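Local coordinates for acyl-coenzyme A oxidase (Caenorhabditis elegans, PDB 5K3J), which catalyses the FAD-dependent first step of peroxisomal beta-oxidation on ascaroside-CoA pheromone precursors with five-carbon omega side chains, passing electrons to oxygen and forming hydrogen peroxide, at residues D24-A29 / S607-D612; V232-I237 / G249-N254; S315-Q320 / G624-N629. All coordinates share one frame; numbering follows the deposited sequence.

Contact 1 of 3, residues D24-A29 / S607-D612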
loop_
_atom_site.group_PDB
_atom_site.type_symbol
_atom_site.label_atom_id
_atom_site.label_comp_id
_atom_site.label_asym_id
_atom_site.label_seq_id
_atom_site.Cartn_x
_atom_site.Cartn_y
_atom_site.Cartn_z
ATOM N N ASP A 24 3.730 -33.348 7.213
ATOM C CA ASP A 24 2.440 -33.338 7.895
ATOM C C ASP A 24 2.088 -31.909 8.300
ATOM O O ASP A 24 2.876 -31.226 8.960
ATOM C CB ASP A 24 2.468 -34.253 9.112
ATOM C CG ASP A 24 1.079 -34.699 9.537
ATOM O OD1 ASP A 24 0.188 -33.834 9.694
ATOM O OD2 ASP A 24 0.865 -35.921 9.714
ATOM N N THR A 25 0.897 -31.469 7.909
ATOM C CA THR A 25 0.478 -30.089 8.121
ATOM C C THR A 25 -0.104 -29.870 9.510
ATOM O O THR A 25 -0.242 -28.732 9.960
ATOM C CB THR A 25 -0.558 -29.651 7.069
ATOM O OG1 THR A 25 -1.715 -30.492 7.154
ATOM C CG2 THR A 25 0.036 -29.744 5.673
ATOM N N ASP A 26 -0.457 -30.961 10.181
ATOM C CA ASP A 26 -0.821 -30.888 11.587
ATOM C C ASP A 26 0.449 -30.731 12.408
ATOM O O ASP A 26 0.428 -30.182 13.511
ATOM C CB ASP A 26 -1.601 -32.125 12.021
ATOM C CG ASP A 26 -3.104 -31.922 11.947
ATOM O OD1 ASP A 26 -3.555 -31.081 11.137
ATOM O OD2 ASP A 26 -3.834 -32.601 12.699
ATOM N N LYS A 27 1.558 -31.206 11.848
ATOM C CA LYS A 27 2.862 -31.072 12.485
ATOM C C LYS A 27 3.427 -29.679 12.265
ATOM O O LYS A 27 4.006 -29.086 13.176
ATOM C CB LYS A 27 3.837 -32.121 11.953
ATOM C CG LYS A 27 3.952 -33.356 12.828
ATOM C CD LYS A 27 2.668 -34.171 12.817
ATOM C CE LYS A 27 2.791 -35.397 13.706
ATOM N NZ LYS A 27 3.935 -36.255 13.291
ATOM N N MET A 28 3.263 -29.160 11.052
ATOM C CA MET A 28 3.737 -27.819 10.739
ATOM C C MET A 28 2.969 -26.772 11.539
ATOM O O MET A 28 3.549 -25.797 12.019
ATOM C CB MET A 28 3.610 -27.528 9.246
ATOM C CG MET A 28 4.055 -26.123 8.873
ATOM S SD MET A 28 5.833 -25.875 8.991
ATOM C CE MET A 28 6.363 -26.582 7.438
ATOM N N ALA A 29 1.665 -26.985 11.681
ATOM C CA ALA A 29 0.817 -26.082 12.451
ATOM C C ALA A 29 1.330 -25.970 13.881
ATOM O O ALA A 29 1.396 -24.874 14.441
ATOM C CB ALA A 29 -0.620 -26.558 12.440
ATOM N N SER A 607 -1.073 -25.016 6.247
ATOM C CA SER A 607 -0.576 -25.331 7.576
ATOM C C SER A 607 -0.952 -24.279 8.611
ATOM O O SER A 607 -1.100 -24.594 9.792
ATOM C CB SER A 607 0.939 -25.490 7.533
ATOM O OG SER A 607 1.310 -26.508 6.623
ATOM N N PHE A 608 -1.109 -23.030 8.176
ATOM C CA PHE A 608 -1.482 -21.955 9.091
ATOM C C PHE A 608 -2.890 -22.192 9.643
ATOM O O PHE A 608 -3.309 -21.538 10.600
ATOM C CB PHE A 608 -1.393 -20.591 8.397
ATOM C CG PHE A 608 0.014 -20.175 8.044
ATOM C CD1 PHE A 608 0.853 -19.630 8.998
ATOM C CD2 PHE A 608 0.493 -20.322 6.754
ATOM C CE1 PHE A 608 2.140 -19.249 8.680
ATOM C CE2 PHE A 608 1.782 -19.940 6.428
ATOM C CZ PHE A 608 2.607 -19.403 7.398
ATOM N N GLN A 609 -3.593 -23.142 9.022
ATOM C CA GLN A 609 -4.926 -23.589 9.426
ATOM C C GLN A 609 -5.856 -22.425 9.745
ATOM O O GLN A 609 -6.544 -22.416 10.764
ATOM C CB GLN A 609 -4.820 -24.560 10.608
ATOM C CG GLN A 609 -4.635 -25.999 10.135
ATOM C CD GLN A 609 -4.119 -26.934 11.208
ATOM O OE1 GLN A 609 -3.905 -26.537 12.351
ATOM N NE2 GLN A 609 -3.914 -28.194 10.837
ATOM N N ILE A 610 -5.861 -21.445 8.847
ATOM C CA ILE A 610 -6.791 -20.327 8.910
ATOM C C ILE A 610 -8.121 -20.722 8.282
ATOM O O ILE A 610 -8.186 -21.004 7.085
ATOM C CB ILE A 610 -6.230 -19.094 8.185
ATOM C CG1 ILE A 610 -4.829 -18.756 8.711
ATOM C CG2 ILE A 610 -7.173 -17.912 8.333
ATOM C CD1 ILE A 610 -4.108 -17.678 7.913
ATOM N N SER A 611 -9.176 -20.748 9.089
ATOM C CA SER A 611 -10.500 -21.115 8.603
ATOM C C SER A 611 -11.011 -20.086 7.595
ATOM O O SER A 611 -10.507 -18.962 7.540
ATOM C CB SER A 611 -11.476 -21.244 9.771
ATOM O OG SER A 611 -11.714 -19.983 10.377
ATOM N N ASP A 612 -11.996 -20.476 6.791
ATOM C CA ASP A 612 -12.627 -19.542 5.864
ATOM C C ASP A 612 -13.255 -18.383 6.630
ATOM O O ASP A 612 -13.287 -17.250 6.143
ATOM C CB ASP A 612 -13.689 -20.241 5.013
ATOM C CG ASP A 612 -13.095 -21.061 3.883
ATOM O OD1 ASP A 612 -11.881 -20.929 3.617
ATOM O OD2 ASP A 612 -13.851 -21.835 3.254
#
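Gln-609 reaches across to the first turn of helix 25-32 and meets Asp-26 with its amide. NE2 donates to Asp-26 OD1 at 2.9 Å, but the bond is bent to 123° and counts as weak; carboxylate and amide planes stand almost perpendicular, 88° apart. The same amide lies beside Ala-29, whose CB is 3.3 Å from Gln-609 OE1 and also packs against the carbonyl O of Ser-607. Two residues earlier, Ser-607 fits its CB and OG between Thr-25 and Met-28: Met-28 CG is 3.5 Å from Ser-607 CB, while Thr-25 CG2 is 3.6 Å from Ser-607 OG. With CG anti to its backbone N (chi1 178°), Met-28 offers the base of its chain to the serine, and its bent outer part runs off to Val-554 and Leu-555 on helix 549-569.

Further out, Asp-24 caps the helix, OD1 taking the N-H of Asp-26 on its anti lone pair at 3.0 Å. Gln-609, with positive phi, is where the chain turns out of the helical run begun at 601-606. Ser-607 OG is bonded back to Ser-603 O, and Thr-25 OG1 is held by Arg-4 N.

Chemically, then, the N-terminal and C-terminal family regions are joined here by van der Waals contact of small groups, carbons of Ala-29, Met-28 and Thr-25 against Ser-607 and the Gln-609 amide, plus one weak hydrogen bond. The amide's firmer partner is Arg-43, whose NE donates to OE1, marks it as the acceptor end and turns NE2 to the carboxylate; Arg-43 also makes a long, weak ion pair with Asp-26 OD1, which would add at most a modest attraction.

Contact 2 of 3, residues V232-I237 / G249-N254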
loop_
_atom_site.group_PDB
_atom_site.type_symbol
_atom_site.label_atom_id
_atom_site.label_comp_id
_atom_site.label_asym_id
_atom_site.label_seq_id
_atom_site.Cartn_x
_atom_site.Cartn_y
_atom_site.Cartn_z
ATOM N N VAL A 232 -15.751 16.128 30.404
ATOM C CA VAL A 232 -15.283 15.218 29.367
ATOM C C VAL A 232 -15.884 15.517 27.994
ATOM O O VAL A 232 -17.103 15.516 27.814
ATOM C CB VAL A 232 -15.589 13.752 29.739
ATOM C CG1 VAL A 232 -15.451 12.846 28.522
ATOM C CG2 VAL A 232 -14.670 13.293 30.862
ATOM N N THR A 233 -15.009 15.787 27.032
ATOM C CA THR A 233 -15.408 15.899 25.638
ATOM C C THR A 233 -14.867 14.686 24.896
ATOM O O THR A 233 -13.686 14.355 25.020
ATOM C CB THR A 233 -14.890 17.196 24.991
ATOM O OG1 THR A 233 -15.294 18.320 25.781
ATOM C CG2 THR A 233 -15.446 17.352 23.584
ATOM N N VAL A 234 -15.728 14.018 24.134
ATOM C CA VAL A 234 -15.352 12.746 23.528
ATOM C C VAL A 234 -16.140 12.461 22.239
ATOM O O VAL A 234 -17.354 12.670 22.163
ATOM C CB VAL A 234 -15.518 11.595 24.568
ATOM C CG1 VAL A 234 -16.532 10.565 24.136
ATOM C CG2 VAL A 234 -14.174 10.939 24.866
ATOM N N GLY A 235 -15.423 12.012 21.212
ATOM C CA GLY A 235 -16.020 11.709 19.924
ATOM C C GLY A 235 -15.061 10.968 19.009
ATOM O O GLY A 235 -13.877 10.846 19.311
ATOM N N ASP A 236 -15.581 10.476 17.887
ATOM C CA ASP A 236 -14.789 9.725 16.915
ATOM C C ASP A 236 -14.027 10.664 15.975
ATOM O O ASP A 236 -14.477 11.781 15.710
ATOM C CB ASP A 236 -15.699 8.784 16.119
ATOM C CG ASP A 236 -14.931 7.897 15.159
ATOM O OD1 ASP A 236 -14.296 6.922 15.615
ATOM O OD2 ASP A 236 -14.976 8.168 13.943
ATOM N N ILE A 237 -12.879 10.214 15.474
ATOM C CA ILE A 237 -12.034 11.068 14.641
ATOM C C ILE A 237 -12.260 10.863 13.145
ATOM O O ILE A 237 -11.435 11.275 12.329
ATOM C CB ILE A 237 -10.536 10.858 14.943
ATOM C CG1 ILE A 237 -10.076 9.451 14.529
ATOM C CG2 ILE A 237 -10.266 11.136 16.409
ATOM C CD1 ILE A 237 -8.594 9.228 14.652
ATOM N N GLY A 249 -10.947 7.657 18.848
ATOM C CA GLY A 249 -11.562 8.897 19.269
ATOM C C GLY A 249 -10.639 9.999 19.743
ATOM O O GLY A 249 -9.419 9.853 19.764
ATOM N N TYR A 250 -11.239 11.125 20.111
ATOM C CA TYR A 250 -10.496 12.207 20.734
ATOM C C TYR A 250 -11.061 12.482 22.123
ATOM O O TYR A 250 -12.219 12.165 22.401
ATOM C CB TYR A 250 -10.525 13.470 19.863
ATOM C CG TYR A 250 -11.897 14.049 19.606
ATOM C CD1 TYR A 250 -12.486 14.935 20.505
ATOM C CD2 TYR A 250 -12.598 13.727 18.455
ATOM C CE1 TYR A 250 -13.742 15.469 20.264
ATOM C CE2 TYR A 250 -13.849 14.254 18.206
ATOM C CZ TYR A 250 -14.418 15.122 19.109
ATOM O OH TYR A 250 -15.667 15.642 18.848
ATOM N N LEU A 251 -10.240 13.053 22.999
ATOM C CA LEU A 251 -10.671 13.334 24.366
ATOM C C LEU A 251 -10.340 14.758 24.789
ATOM O O LEU A 251 -9.205 15.216 24.648
ATOM C CB LEU A 251 -10.035 12.351 25.352
ATOM C CG LEU A 251 -10.306 12.624 26.834
ATOM C CD1 LEU A 251 -11.803 12.560 27.138
ATOM C CD2 LEU A 251 -9.528 11.652 27.707
ATOM N N GLY A 252 -11.349 15.453 25.300
ATOM C CA GLY A 252 -11.170 16.785 25.844
ATOM C C GLY A 252 -11.473 16.828 27.327
ATOM O O GLY A 252 -12.568 16.469 27.754
ATOM N N LEU A 253 -10.500 17.270 28.118
ATOM C CA LEU A 253 -10.668 17.338 29.565
ATOM C C LEU A 253 -10.625 18.782 30.056
ATOM O O LEU A 253 -9.680 19.514 29.764
ATOM C CB LEU A 253 -9.593 16.503 30.265
ATOM C CG LEU A 253 -9.686 14.991 30.039
ATOM C CD1 LEU A 253 -8.385 14.290 30.400
ATOM C CD2 LEU A 253 -10.843 14.407 30.833
ATOM N N ASN A 254 -11.656 19.187 30.794
ATOM C CA ASN A 254 -11.739 20.542 31.338
ATOM C C ASN A 254 -11.619 20.545 32.861
ATOM O O ASN A 254 -12.627 20.471 33.567
ATOM C CB ASN A 254 -13.050 21.205 30.915
ATOM C CG ASN A 254 -13.222 22.599 31.496
ATOM O OD1 ASN A 254 -12.262 23.227 31.942
ATOM N ND2 ASN A 254 -14.457 23.092 31.489
#
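Tyr-250 lays its ring across Gly-235 of the partner strand in an antiparallel beta hairpin, part of the beta domain of the acyl-CoA oxidase fold. The hollow is made by glycine: with no side chain at Gly-235, CA comes over the ring face, 4.1 Å from the centroid, in a CH-pi contact. The ring gets there because CG sits between the backbone N and the carbonyl carbon (chi1 61°), which folds it over the neighbouring strand. Thr-233 CG2 and Ile-237 CG2 border its edge, and Phe-631 of the second subunit meets it edge-to-face.

A second dip lies beside Thr-233, where Gly-252 is the facing residue and the threonine CB leans over it. Here Thr-233 and Gly-252 form a hydrogen-bonded pair, bonded N to O in both directions; Tyr-250 N to Gly-235 O continues the ladder, while Gly-235 N to Tyr-250 O is weak at 3.4 Å.

The opposite face, that of Val-232, Val-234, Leu-251 and Leu-253, is all bumps. Leu-251 CD1 rests in the notch formed by the two valines, touching Val-232 CG1 at 3.9 Å and Val-234 CG2 at 3.7 Å. Leu-253 lies alongside Val-232, pointing the same way. At the far end Asp-236 turns from the hairpin to Arg-66, and Ile-237 CG2 settles against Gly-249, 3.5 Å from its C atom.

Contact 3 of 3, residues S315-Q320 / G624-N629. With FAD (flavin-adenine dinucleotide), chain G.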
loop_
_atom_site.group_PDB
_atom_site.type_symbol
_atom_site.label_atom_id
_atom_site.label_comp_id
_atom_site.label_asym_id
_atom_site.label_seq_id
_atom_site.Cartn_x
_atom_site.Cartn_y
_atom_site.Cartn_z
ATOM N N SER A 315 -3.286 -18.833 -6.927
ATOM C CA SER A 315 -2.255 -18.976 -7.949
ATOM C C SER A 315 -2.221 -20.396 -8.497
ATOM O O SER A 315 -1.685 -20.640 -9.576
ATOM C CB SER A 315 -0.881 -18.595 -7.393
ATOM O OG SER A 315 -0.871 -17.259 -6.916
ATOM N N ALA A 316 -2.795 -21.329 -7.746
ATOM C CA ALA A 316 -2.840 -22.726 -8.168
ATOM C C ALA A 316 -4.178 -23.068 -8.815
ATOM O O ALA A 316 -4.412 -24.208 -9.211
ATOM C CB ALA A 316 -2.569 -23.651 -6.986
ATOM N N VAL A 317 -5.057 -22.074 -8.908
ATOM C CA VAL A 317 -6.325 -22.233 -9.616
ATOM C C VAL A 317 -6.303 -21.440 -10.915
ATOM O O VAL A 317 -6.554 -21.983 -11.992
ATOM C CB VAL A 317 -7.520 -21.767 -8.769
ATOM C CG1 VAL A 317 -8.801 -21.797 -9.597
ATOM C CG2 VAL A 317 -7.647 -22.618 -7.504
ATOM N N ARG A 318 -6.000 -20.149 -10.791
ATOM C CA ARG A 318 -5.907 -19.246 -11.935
ATOM C C ARG A 318 -4.956 -19.774 -13.001
ATOM O O ARG A 318 -3.738 -19.766 -12.824
ATOM C CB ARG A 318 -5.448 -17.858 -11.483
ATOM C CG ARG A 318 -5.161 -16.885 -12.620
ATOM C CD ARG A 318 -6.429 -16.575 -13.401
ATOM N NE ARG A 318 -6.328 -15.326 -14.152
ATOM C CZ ARG A 318 -7.372 -14.708 -14.695
ATOM N NH1 ARG A 318 -8.587 -15.226 -14.556
ATOM N NH2 ARG A 318 -7.212 -13.572 -15.365
ATOM N N ARG A 319 -5.517 -20.241 -14.110
ATOM C CA ARG A 319 -4.707 -20.627 -15.254
ATOM C C ARG A 319 -4.677 -19.493 -16.272
ATOM O O ARG A 319 -5.720 -18.981 -16.672
ATOM C CB ARG A 319 -5.240 -21.907 -15.895
ATOM C CG ARG A 319 -5.264 -23.105 -14.964
ATOM C CD ARG A 319 -5.823 -24.314 -15.690
ATOM N NE ARG A 319 -5.806 -25.519 -14.867
ATOM C CZ ARG A 319 -4.779 -26.364 -14.807
ATOM N NH1 ARG A 319 -3.678 -26.130 -15.516
ATOM N NH2 ARG A 319 -4.850 -27.442 -14.035
ATOM N N GLN A 320 -3.477 -19.099 -16.683
ATOM C CA GLN A 320 -3.320 -17.995 -17.622
ATOM C C GLN A 320 -1.994 -18.080 -18.365
ATOM O O GLN A 320 -0.935 -18.211 -17.751
ATOM C CB GLN A 320 -3.427 -16.656 -16.891
ATOM C CG GLN A 320 -4.717 -15.902 -17.159
ATOM C CD GLN A 320 -4.643 -15.062 -18.416
ATOM O OE1 GLN A 320 -3.564 -14.837 -18.960
ATOM N NE2 GLN A 320 -5.791 -14.589 -18.880
ATOM N N GLY A 624 -11.241 -24.253 -2.851
ATOM C CA GLY A 624 -10.703 -23.850 -4.137
ATOM C C GLY A 624 -11.740 -23.557 -5.202
ATOM O O GLY A 624 -11.408 -23.422 -6.381
ATOM N N HIS A 625 -13.000 -23.458 -4.799
ATOM C CA HIS A 625 -14.054 -23.124 -5.744
ATOM C C HIS A 625 -14.178 -21.608 -5.859
ATOM O O HIS A 625 -14.993 -20.980 -5.187
ATOM C CB HIS A 625 -15.374 -23.763 -5.317
ATOM C CG HIS A 625 -15.319 -25.260 -5.255
ATOM N ND1 HIS A 625 -14.529 -26.005 -6.104
ATOM C CD2 HIS A 625 -15.936 -26.147 -4.439
ATOM C CE1 HIS A 625 -14.669 -27.288 -5.820
ATOM N NE2 HIS A 625 -15.517 -27.401 -4.813
ATOM N N VAL A 626 -13.352 -21.028 -6.722
ATOM C CA VAL A 626 -13.251 -19.580 -6.844
ATOM C C VAL A 626 -14.277 -18.984 -7.801
ATOM O O VAL A 626 -15.123 -18.187 -7.394
ATOM C CB VAL A 626 -11.854 -19.173 -7.315
ATOM C CG1 VAL A 626 -11.766 -17.662 -7.428
ATOM C CG2 VAL A 626 -10.796 -19.732 -6.368
ATOM N N TYR A 627 -14.193 -19.379 -9.068
ATOM C CA TYR A 627 -15.013 -18.800 -10.132
ATOM C C TYR A 627 -16.505 -18.955 -9.876
ATOM O O TYR A 627 -17.273 -18.016 -10.070
ATOM C CB TYR A 627 -14.644 -19.430 -11.477
ATOM C CG TYR A 627 -13.251 -19.077 -11.946
ATOM C CD1 TYR A 627 -12.806 -17.762 -11.938
ATOM C CD2 TYR A 627 -12.376 -20.062 -12.380
ATOM C CE1 TYR A 627 -11.529 -17.436 -12.364
ATOM C CE2 TYR A 627 -11.098 -19.747 -12.806
ATOM C CZ TYR A 627 -10.681 -18.433 -12.797
ATOM O OH TYR A 627 -9.410 -18.118 -13.221
ATOM N N GLU A 628 -16.902 -20.143 -9.434
ATOM C CA GLU A 628 -18.298 -20.419 -9.119
ATOM C C GLU A 628 -18.806 -19.486 -8.027
ATOM O O GLU A 628 -19.900 -18.933 -8.130
ATOM C CB GLU A 628 -18.475 -21.875 -8.684
ATOM C CG GLU A 628 -19.862 -22.200 -8.151
ATOM C CD GLU A 628 -19.914 -23.545 -7.450
ATOM O OE1 GLU A 628 -20.345 -23.583 -6.279
ATOM O OE2 GLU A 628 -19.526 -24.562 -8.066
ATOM N N ASN A 629 -17.994 -19.307 -6.989
ATOM C CA ASN A 629 -18.383 -18.498 -5.841
ATOM C C ASN A 629 -18.081 -17.009 -6.007
ATOM O O ASN A 629 -18.708 -16.173 -5.354
ATOM C CB ASN A 629 -17.702 -19.023 -4.574
ATOM C CG ASN A 629 -18.313 -20.321 -4.076
ATOM O OD1 ASN A 629 -19.353 -20.314 -3.417
ATOM N ND2 ASN A 629 -17.669 -21.439 -4.386
HETATM P PA FAD G . -3.504 -12.395 -14.655
HETATM O O1A FAD G . -3.244 -12.403 -16.162
HETATM O O2A FAD G . -4.424 -13.522 -14.289
HETATM O O5B FAD G . -2.104 -12.568 -13.866
HETATM C C5B FAD G . -2.141 -12.802 -12.449
HETATM C C4B FAD G . -0.731 -13.287 -11.999
HETATM O O4B FAD G . -0.295 -14.192 -12.828
HETATM C C3B FAD G . 0.272 -12.130 -12.071
HETATM O O3B FAD G . 1.133 -12.205 -11.048
HETATM C C2B FAD G . 1.022 -12.354 -13.415
HETATM O O2B FAD G . 2.427 -11.840 -13.311
HETATM C C1B FAD G . 1.030 -13.630 -13.547
HETATM N N9A FAD G . 1.018 -13.996 -14.930
HETATM C C8A FAD G . -0.067 -14.200 -15.699
HETATM N N7A FAD G . 0.363 -14.533 -16.942
HETATM C C5A FAD G . 1.728 -14.533 -16.932
HETATM C C6A FAD G . 2.664 -14.801 -17.924
HETATM N N6A FAD G . 2.594 -15.168 -19.298
HETATM N N1A FAD G . 3.966 -14.730 -17.648
HETATM C C2A FAD G . 4.381 -14.396 -16.392
HETATM N N3A FAD G . 3.466 -14.134 -15.420
HETATM C C4A FAD G . 2.136 -14.206 -15.700
HETATM N N1 FAD G . -10.569 -4.697 -18.228
HETATM C C2 FAD G . -11.377 -4.214 -19.344
HETATM O O2 FAD G . -11.502 -4.895 -20.340
HETATM N N3 FAD G . -12.035 -2.907 -19.266
HETATM C C4 FAD G . -11.890 -2.111 -18.108
HETATM O O4 FAD G . -12.451 -0.999 -18.042
HETATM C C4X FAD G . -11.067 -2.601 -16.968
HETATM N N5 FAD G . -10.915 -1.792 -15.781
HETATM C C5X FAD G . -10.108 -2.276 -14.665
HETATM C C6 FAD G . -9.962 -1.486 -13.512
HETATM C C7 FAD G . -9.184 -1.950 -12.434
HETATM C C7M FAD G . -9.172 -0.923 -11.297
HETATM C C8 FAD G . -8.555 -3.197 -12.508
HETATM C C8M FAD G . -7.697 -3.784 -11.399
HETATM C C9 FAD G . -8.697 -3.995 -13.661
HETATM C C9A FAD G . -9.472 -3.536 -14.740
HETATM N N10 FAD G . -9.623 -4.365 -15.952
HETATM C C10 FAD G . -10.419 -3.892 -17.049
HETATM C "C1'" FAD G . -8.971 -5.690 -16.043
HETATM C "C2'" FAD G . -7.471 -5.544 -16.282
HETATM O "O2'" FAD G . -7.255 -4.947 -17.513
HETATM C "C3'" FAD G . -6.862 -6.918 -16.277
HETATM O "O3'" FAD G . -7.153 -7.547 -15.055
HETATM C "C4'" FAD G . -5.369 -6.826 -16.449
HETATM O "O4'" FAD G . -5.078 -6.284 -17.716
HETATM C "C5'" FAD G . -4.778 -8.215 -16.337
HETATM O "O5'" FAD G . -5.228 -8.803 -15.125
HETATM P P FAD G . -5.406 -10.390 -15.027
HETATM O O1P FAD G . -6.703 -10.705 -14.275
HETATM O O2P FAD G . -5.466 -10.990 -16.395
HETATM O O3P FAD G . -4.177 -11.004 -14.254
HETATM O O HOH W 1 -7.986 -20.141 -15.125
#
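Arg-318 and Tyr-627 meet nearly at a right angle, the phenol tip arriving at the edge of the guanidinium, with the two planes 47° apart. NH1 donates to Tyr-627 OH at 3.3 Å in a straight bond (166°), the oxygen lying in the guanidinium plane. Another edge of the same group faces the FAD pyrophosphate: NE and NH2 both grip O2A, at 2.6 and 3.0 Å respectively, and NH2 adds a weak bond to O2P. The arginine chain leaves with CG anti to the backbone N and then bends at chi2 (65°), which swings the guanidinium between tyrosine and phosphate.

One residue earlier, Val-317 points at the start of helix 626-636: CG1 is 4.3 Å from Val-626 CG2 and borders the Tyr-627 ring, while CG2 faces Gly-624 O. A water accepting from Arg-319 N also bonds Tyr-627 OH, 3.1 Å away.

Leu-152 O of the second subunit is a weak further acceptor for NH1, and Gln-149, Thr-150, Ser-156 and Gly-189 of that subunit also hydrogen-bond the FAD. Tyr-627 is thus a second-shell partner that probably helps fix the rotation of a first-shell arginine whose positive charge should offset the negative pyrophosphate at the dimer interface.

How the contacts relate
Along the chain the order is 24-29, both strands of contact 2, 315-320, 607-612 and 624-629, so contacts 1 and 3 interleave while contact 2 closes before contact 3 opens. Contacts 1 and 3 lie on the same side of the molecule, centres 21 Å apart; both border helix 287-315, which Phe-608 and Ile-610 touch and from which 315-320 emerges. Contact 2, in the beta domain, is 43 Å from contact 1 and 48 Å from contact 3, centre to centre. Dimerisation brings its counterpart close: helix 626-636, begun in contact 3, supplies Phe-631 to Tyr-250 of the other subunit, and Gly-189 on strand 185-189, beside contact 2's hairpin, hydrogen-bonds the FAD that Arg-318 of the other subunit grips.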